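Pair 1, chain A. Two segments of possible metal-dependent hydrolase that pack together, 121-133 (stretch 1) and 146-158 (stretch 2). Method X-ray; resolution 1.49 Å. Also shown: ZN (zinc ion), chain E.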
# COMPACT_ATOMS: atom_id res chain seq x y z
N ASN A 121 2.23 -19.09 -17.41
CA ASN A 121 3.25 -20.00 -17.92
C ASN A 121 4.22 -20.49 -16.85
O ASN A 121 5.43 -20.60 -17.10
CB ASN A 121 4.02 -19.35 -19.08
CG ASN A 121 3.13 -19.04 -20.27
OD1 ASN A 121 2.08 -19.66 -20.45
ND2 ASN A 121 3.55 -18.09 -21.09
N GLY A 122 3.69 -20.79 -15.67
CA GLY A 122 4.47 -21.34 -14.58
C GLY A 122 5.14 -20.28 -13.73
O GLY A 122 5.81 -20.60 -12.75
N ILE A 123 4.97 -19.02 -14.11
CA ILE A 123 5.57 -17.91 -13.38
C ILE A 123 4.51 -17.21 -12.56
O ILE A 123 3.44 -16.87 -13.07
CB ILE A 123 6.20 -16.89 -14.33
CG1 ILE A 123 7.27 -17.58 -15.19
CG2 ILE A 123 6.80 -15.70 -13.55
CD1 ILE A 123 7.50 -16.91 -16.50
N THR A 124 4.80 -16.98 -11.28
CA THR A 124 3.87 -16.27 -10.41
C THR A 124 4.26 -14.80 -10.35
O THR A 124 5.42 -14.47 -10.07
CB THR A 124 3.85 -16.88 -8.99
OG1 THR A 124 3.45 -18.26 -9.08
CG2 THR A 124 2.86 -16.13 -8.12
N LEU A 125 3.30 -13.93 -10.62
CA LEU A 125 3.51 -12.49 -10.55
C LEU A 125 2.74 -11.96 -9.36
O LEU A 125 1.52 -12.13 -9.29
CB LEU A 125 3.01 -11.78 -11.81
CG LEU A 125 3.74 -12.03 -13.14
CD1 LEU A 125 3.30 -13.35 -13.77
CD2 LEU A 125 3.48 -10.90 -14.13
N ARG A 126 3.44 -11.33 -8.42
CA ARG A 126 2.79 -10.83 -7.22
C ARG A 126 2.90 -9.32 -7.17
O ARG A 126 4.00 -8.77 -7.31
CB ARG A 126 3.45 -11.40 -5.96
CG ARG A 126 3.63 -12.90 -5.93
CD ARG A 126 4.14 -13.31 -4.54
NE ARG A 126 4.35 -14.75 -4.43
CZ ARG A 126 3.39 -15.63 -4.18
NH1 ARG A 126 2.14 -15.22 -4.01
NH2 ARG A 126 3.68 -16.93 -4.11
N LYS A 127 1.78 -8.65 -6.95
CA LYS A 127 1.80 -7.20 -6.87
C LYS A 127 2.40 -6.73 -5.55
O LYS A 127 2.05 -7.25 -4.48
CB LYS A 127 0.40 -6.61 -7.04
CG LYS A 127 0.38 -5.09 -6.90
CD LYS A 127 -0.91 -4.48 -7.42
CE LYS A 127 -2.08 -4.79 -6.52
NZ LYS A 127 -3.36 -4.31 -7.11
N THR A 128 3.29 -5.76 -5.63
CA THR A 128 3.84 -5.15 -4.42
C THR A 128 3.38 -3.70 -4.34
O THR A 128 3.05 -3.07 -5.36
CB THR A 128 5.38 -5.22 -4.38
OG1 THR A 128 5.93 -4.47 -5.47
CG2 THR A 128 5.85 -6.67 -4.48
N GLY A 129 3.37 -3.15 -3.13
CA GLY A 129 2.94 -1.78 -2.93
C GLY A 129 4.02 -0.75 -3.18
O GLY A 129 5.20 -1.08 -3.36
N GLY A 130 3.62 0.51 -3.19
CA GLY A 130 4.57 1.60 -3.37
C GLY A 130 3.91 2.95 -3.19
O GLY A 130 2.69 3.10 -3.30
N SER A 131 4.74 3.95 -2.92
CA SER A 131 4.30 5.34 -2.88
C SER A 131 5.21 6.15 -3.79
O SER A 131 6.42 6.23 -3.56
CB SER A 131 4.38 5.90 -1.46
OG SER A 131 3.56 5.13 -0.61
N HIS A 132 4.63 6.74 -4.83
CA HIS A 132 5.37 7.45 -5.87
C HIS A 132 5.64 8.89 -5.41
O HIS A 132 5.32 9.85 -6.13
CB HIS A 132 4.52 7.43 -7.16
CG HIS A 132 5.28 7.65 -8.44
ND1 HIS A 132 6.59 8.07 -8.50
CD2 HIS A 132 4.87 7.52 -9.73
CE1 HIS A 132 6.96 8.18 -9.77
NE2 HIS A 132 5.93 7.85 -10.53
N GLY A 133 6.21 9.04 -4.22
CA GLY A 133 6.41 10.33 -3.58
C GLY A 133 6.40 10.21 -2.07
O GLY A 133 5.95 9.21 -1.52
N LEU A 146 -1.01 13.69 -9.74
CA LEU A 146 0.00 13.48 -10.77
C LEU A 146 0.91 12.29 -10.44
O LEU A 146 1.45 11.65 -11.33
CB LEU A 146 0.83 14.74 -10.98
CG LEU A 146 0.04 15.92 -11.55
CD1 LEU A 146 0.86 17.20 -11.52
CD2 LEU A 146 -0.43 15.60 -12.97
N ALA A 147 1.06 12.00 -9.15
CA ALA A 147 1.89 10.88 -8.72
C ALA A 147 1.15 9.55 -8.85
O ALA A 147 1.67 8.60 -9.44
CB ALA A 147 2.35 11.10 -7.28
N GLY A 148 -0.06 9.50 -8.29
CA GLY A 148 -0.93 8.34 -8.42
C GLY A 148 -0.41 7.06 -7.79
O GLY A 148 0.42 7.10 -6.87
N ASP A 149 -0.92 5.92 -8.27
CA ASP A 149 -0.51 4.60 -7.81
C ASP A 149 0.48 3.99 -8.79
O ASP A 149 0.40 4.23 -9.99
CB ASP A 149 -1.70 3.64 -7.70
CG ASP A 149 -2.62 3.95 -6.53
OD1 ASP A 149 -2.22 4.70 -5.61
OD2 ASP A 149 -3.75 3.41 -6.53
N ALA A 150 1.42 3.21 -8.27
CA ALA A 150 2.36 2.50 -9.13
C ALA A 150 2.89 1.27 -8.42
O ALA A 150 3.50 1.37 -7.36
CB ALA A 150 3.51 3.43 -9.57
N MSE A 151 2.63 0.09 -8.98
CA MSE A 151 3.00 -1.15 -8.31
C MSE A 151 4.44 -1.55 -8.59
O MSE A 151 5.07 -1.06 -9.54
CB MSE A 151 2.08 -2.30 -8.74
CG MSE A 151 2.31 -2.78 -10.17
SE MSE A 151 1.24 -4.36 -10.56
CE MSE A 151 1.56 -4.42 -12.49
N GLY A 152 4.95 -2.44 -7.75
CA GLY A 152 6.08 -3.27 -8.12
C GLY A 152 5.56 -4.67 -8.38
O GLY A 152 4.36 -4.95 -8.19
N VAL A 153 6.44 -5.56 -8.84
CA VAL A 153 6.05 -6.93 -9.13
C VAL A 153 7.15 -7.88 -8.66
O VAL A 153 8.34 -7.65 -8.92
CB VAL A 153 5.81 -7.15 -10.64
CG1 VAL A 153 5.33 -8.58 -10.89
CG2 VAL A 153 4.82 -6.13 -11.17
N ILE A 154 6.75 -8.92 -7.94
CA ILE A 154 7.62 -10.04 -7.61
C ILE A 154 7.37 -11.16 -8.63
O ILE A 154 6.22 -11.54 -8.85
CB ILE A 154 7.34 -10.54 -6.17
CG1 ILE A 154 7.99 -9.61 -5.14
CG2 ILE A 154 7.83 -11.97 -5.99
CD1 ILE A 154 9.50 -9.78 -5.02
N PHE A 155 8.42 -11.63 -9.29
CA PHE A 155 8.31 -12.77 -10.21
C PHE A 155 8.95 -14.00 -9.56
O PHE A 155 10.12 -13.96 -9.17
CB PHE A 155 9.03 -12.51 -11.54
CG PHE A 155 8.54 -11.30 -12.30
CD1 PHE A 155 7.72 -11.44 -13.41
CD2 PHE A 155 8.94 -10.02 -11.94
CE1 PHE A 155 7.29 -10.34 -14.13
CE2 PHE A 155 8.52 -8.91 -12.65
CZ PHE A 155 7.68 -9.06 -13.75
N GLU A 156 8.19 -15.08 -9.43
CA GLU A 156 8.69 -16.33 -8.88
C GLU A 156 8.48 -17.46 -9.87
O GLU A 156 7.48 -17.49 -10.58
CB GLU A 156 7.97 -16.68 -7.59
CG GLU A 156 8.22 -15.70 -6.47
CD GLU A 156 7.37 -16.00 -5.24
OE1 GLU A 156 6.31 -16.63 -5.39
OE2 GLU A 156 7.77 -15.60 -4.13
N ALA A 157 9.42 -18.40 -9.92
CA ALA A 157 9.26 -19.60 -10.75
C ALA A 157 10.21 -20.68 -10.25
O ALA A 157 11.24 -20.38 -9.65
CB ALA A 157 9.53 -19.28 -12.22
N ALA A 158 9.86 -21.94 -10.50
CA ALA A 158 10.64 -23.06 -9.99
C ALA A 158 12.09 -23.02 -10.45
O ALA A 158 12.37 -22.93 -11.65
CB ALA A 158 10.00 -24.38 -10.41
ZN ZN E . 5.91 7.20 -12.57
O HOH W 1 7.47 -22.61 -11.97
O HOH W 2 2.10 5.43 -5.50
O HOH W 3 0.92 2.40 -5.43
O HOH W 4 7.03 7.98 -14.03

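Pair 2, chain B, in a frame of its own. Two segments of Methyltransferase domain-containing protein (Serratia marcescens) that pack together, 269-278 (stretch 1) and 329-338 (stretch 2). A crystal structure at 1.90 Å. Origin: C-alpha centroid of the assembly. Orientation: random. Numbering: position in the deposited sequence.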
# COMPACT_ATOMS: atom_id res chain seq x y z
N GLY B 269 4.58 44.18 -5.29
CA GLY B 269 3.93 43.18 -4.47
C GLY B 269 4.79 41.95 -4.28
O GLY B 269 5.76 41.72 -5.01
N ARG B 270 4.43 41.14 -3.29
CA ARG B 270 5.11 39.89 -2.99
C ARG B 270 4.17 38.71 -3.24
O ARG B 270 2.97 38.79 -2.96
CB ARG B 270 5.59 39.86 -1.54
CG ARG B 270 6.40 38.63 -1.16
CD ARG B 270 7.04 38.80 0.21
NE ARG B 270 8.19 39.68 0.14
CZ ARG B 270 8.87 40.15 1.18
NH1 ARG B 270 8.51 39.82 2.43
NH2 ARG B 270 9.91 40.95 0.98
N PHE B 271 4.73 37.62 -3.77
CA PHE B 271 3.96 36.40 -3.99
C PHE B 271 4.69 35.23 -3.35
O PHE B 271 5.92 35.12 -3.45
CB PHE B 271 3.72 36.14 -5.48
CG PHE B 271 3.17 34.76 -5.75
CD1 PHE B 271 1.86 34.44 -5.42
CD2 PHE B 271 3.96 33.78 -6.33
CE1 PHE B 271 1.35 33.18 -5.65
CE2 PHE B 271 3.46 32.52 -6.55
CZ PHE B 271 2.15 32.22 -6.21
N ILE B 272 3.94 34.37 -2.68
CA ILE B 272 4.50 33.19 -2.04
C ILE B 272 3.69 31.98 -2.49
O ILE B 272 2.46 31.97 -2.38
CB ILE B 272 4.46 33.29 -0.51
CG1 ILE B 272 5.17 34.55 0.01
CG2 ILE B 272 5.02 32.01 0.08
CD1 ILE B 272 5.20 34.66 1.57
N ALA B 273 4.37 30.95 -2.97
CA ALA B 273 3.77 29.64 -3.15
C ALA B 273 4.32 28.71 -2.07
O ALA B 273 5.54 28.63 -1.92
CB ALA B 273 4.08 29.06 -4.53
N SER B 274 3.45 28.02 -1.35
CA SER B 274 3.89 26.99 -0.42
C SER B 274 3.84 25.64 -1.14
O SER B 274 2.81 25.30 -1.73
CB SER B 274 3.06 26.96 0.87
OG SER B 274 1.66 26.98 0.65
N GLU B 275 4.96 24.92 -1.15
CA GLU B 275 5.04 23.62 -1.80
C GLU B 275 5.86 22.69 -0.93
O GLU B 275 6.42 23.11 0.10
CB GLU B 275 5.66 23.70 -3.22
CG GLU B 275 4.93 24.60 -4.20
CD GLU B 275 3.74 23.92 -4.83
OE1 GLU B 275 3.86 22.72 -5.18
OE2 GLU B 275 2.68 24.58 -4.97
N THR B 276 5.92 21.42 -1.34
CA THR B 276 6.75 20.40 -0.70
C THR B 276 7.77 19.93 -1.74
O THR B 276 7.56 18.90 -2.40
CB THR B 276 5.93 19.21 -0.19
OG1 THR B 276 5.21 18.60 -1.29
CG2 THR B 276 4.96 19.64 0.90
N PRO B 277 8.88 20.64 -1.91
CA PRO B 277 9.81 20.29 -2.98
C PRO B 277 10.57 19.00 -2.70
O PRO B 277 10.78 18.60 -1.55
CB PRO B 277 10.78 21.48 -3.02
CG PRO B 277 10.04 22.60 -2.28
CD PRO B 277 9.21 21.92 -1.26
N LEU B 278 10.99 18.37 -3.78
CA LEU B 278 12.08 17.41 -3.69
C LEU B 278 13.34 18.11 -3.20
O LEU B 278 13.53 19.31 -3.41
CB LEU B 278 12.34 16.77 -5.05
CG LEU B 278 11.10 16.11 -5.67
CD1 LEU B 278 11.32 15.80 -7.13
CD2 LEU B 278 10.80 14.86 -4.89
N GLY B 329 7.03 23.17 9.74
CA GLY B 329 5.98 22.48 9.04
C GLY B 329 6.49 21.77 7.81
O GLY B 329 7.67 21.82 7.48
N PRO B 330 5.60 21.07 7.10
CA PRO B 330 6.04 20.27 5.96
C PRO B 330 6.20 21.06 4.66
O PRO B 330 6.73 20.50 3.69
CB PRO B 330 4.93 19.22 5.83
CG PRO B 330 3.70 19.90 6.33
CD PRO B 330 4.17 20.89 7.40
N ARG B 331 5.76 22.31 4.60
CA ARG B 331 5.89 23.06 3.35
C ARG B 331 7.13 23.95 3.37
O ARG B 331 7.71 24.24 4.41
CB ARG B 331 4.64 23.92 3.09
CG ARG B 331 3.38 23.10 2.89
CD ARG B 331 2.24 23.90 2.30
NE ARG B 331 0.97 23.23 2.54
CZ ARG B 331 -0.21 23.70 2.15
NH1 ARG B 331 -0.29 24.85 1.49
NH2 ARG B 331 -1.31 23.01 2.45
N THR B 332 7.53 24.35 2.17
CA THR B 332 8.62 25.28 1.92
C THR B 332 8.04 26.47 1.14
O THR B 332 7.21 26.29 0.25
CB THR B 332 9.73 24.59 1.12
OG1 THR B 332 10.22 23.48 1.88
CG2 THR B 332 10.86 25.53 0.83
N LEU B 333 8.47 27.68 1.48
CA LEU B 333 7.94 28.87 0.83
C LEU B 333 8.84 29.25 -0.34
O LEU B 333 10.06 29.34 -0.20
CB LEU B 333 7.85 30.04 1.82
CG LEU B 333 6.98 29.90 3.07
CD1 LEU B 333 6.86 31.24 3.79
CD2 LEU B 333 5.58 29.30 2.79
N ILE B 334 8.23 29.44 -1.51
CA ILE B 334 8.92 30.01 -2.66
C ILE B 334 8.37 31.42 -2.83
O ILE B 334 7.15 31.61 -2.91
CB ILE B 334 8.74 29.15 -3.92
CG1 ILE B 334 9.24 27.72 -3.63
CG2 ILE B 334 9.56 29.70 -5.03
CD1 ILE B 334 8.21 26.64 -3.84
N VAL B 335 9.27 32.41 -2.81
CA VAL B 335 8.91 33.81 -2.63
C VAL B 335 9.53 34.63 -3.75
O VAL B 335 10.68 34.40 -4.13
CB VAL B 335 9.41 34.34 -1.26
CG1 VAL B 335 9.00 35.80 -1.05
CG2 VAL B 335 8.92 33.44 -0.13
N GLY B 336 8.77 35.60 -4.26
CA GLY B 336 9.29 36.51 -5.27
C GLY B 336 8.52 37.81 -5.26
O GLY B 336 7.42 37.90 -4.70
N GLU B 337 9.12 38.83 -5.88
CA GLU B 337 8.51 40.16 -5.92
C GLU B 337 8.32 40.62 -7.36
O GLU B 337 8.99 40.16 -8.30
CB GLU B 337 9.36 41.20 -5.16
CG GLU B 337 9.22 41.12 -3.66
CD GLU B 337 10.35 40.35 -3.03
OE1 GLU B 337 11.46 40.35 -3.62
OE2 GLU B 337 10.14 39.75 -1.95
N LYS B 338 7.38 41.55 -7.51
CA LYS B 338 7.01 42.11 -8.81
C LYS B 338 7.66 43.49 -8.92
O LYS B 338 7.31 44.41 -8.17
CB LYS B 338 5.50 42.20 -8.96
CG LYS B 338 5.06 42.98 -10.20
CD LYS B 338 3.60 42.77 -10.56
CE LYS B 338 3.34 43.33 -11.97
NZ LYS B 338 1.92 43.30 -12.41

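Pair 1 and pair 2 are each two adjacent antiparallel β-strands, and their central backbones superpose with an RMSD of 0.6 Å. The strand directions differ by 151° in pair 1 and 158° in pair 2, and the axes approach to 4.5 and 4.6 Å. The matched runs are Gly122(A) to Gly129(A) on Gly269(B) to Thr276(B), and Ala150(A) to Ala157(A) on Pro330(B) to Glu337(B).

The hydrogen-bonding register is the same. In pair 1, Thr124(A) with Glu156(A), Arg126(A) with Ile154(A) and Thr128(A) with Gly152(A) each exchange two backbone bonds; at the middle pair, Arg126(A) N to Ile154(A) O and Ile154(A) N to Arg126(A) O are both 2.8 Å. Their counterparts in pair 2 are Phe271(B) with Gly336(B), Ala273(B) with Ile334(B) and Glu275(B) with Thr332(B), the last including a short bond of 2.7 Å from Thr332(B) N to Glu275(B) O. Between these rungs the CA hydrogens face carbonyl oxygens, as at Leu125(A) CA to Ile154(A) O, 3.3 Å, and the matching Ile272(B) CA to Ile334(B) O, 3.2 Å.

The face bearing Leu125(A), Lys127(A), Val153(A) and Phe155(A) is built alike in both pairs near its middle. Leu125(A) packs CB against Val153(A) CG1 at 4.1 Å and CD2 against Phe155(A) CE1 at 3.9 Å. Ile272(B) takes the leucine's place and touches the two matching neighbours, CG2 to Leu333(B) CB and CG1 to Val335(B) CG2, both 3.9 Å; a smaller valine in the phenylalanine's position still meets a branched partner. Farther along, Lys127(A) lays CG on Met151(A) CB, a selenomethionine, at 3.7 Å. The same two positions in pair 2 make a polar link instead: Arg331(B) NH1 donates to Ser274(B) OG at 3.0 Å.

Both pairs hold an arginine–glutamate salt bridge, but at different positions. Arg126(A) reaches diagonally along its face to Glu156(A), with NE and NH2 each 2.9 Å from OE1. The equivalent residues, Ala273(B) and Gly336(B), cannot form it. Pair 2 places its bridge where Ile123(A) and Ala157(A) make an apolar contact, CG1 to CB, 4.1 Å: there Arg270(B) NE lies 2.9 Å from Glu337(B) OE2, with a weak second bond from Arg270(B) NH2 to the same OE2 at 3.2 Å. In each case the carboxylate oxygen sits at the guanidinium edge.

Gly152(A) and Thr332(B) match within 0.1 Å at CA, yet their surroundings differ. A CB on Gly152(A) would fall 2.3 Å from Thr128(A) OG1, a clash. In pair 2, Glu275(B) occupies the threonine's position and Thr332(B) keeps its side chain, packing CB on Pro277(B) CD at 3.6 Å.

Beyond the matched runs, pair 1 continues to His132(A), whose CD2 lies 3.4 Å from Ala147(A) O and whose NE2 binds zinc at 2.1 Å, in keeping with a possible metal-dependent hydrolase.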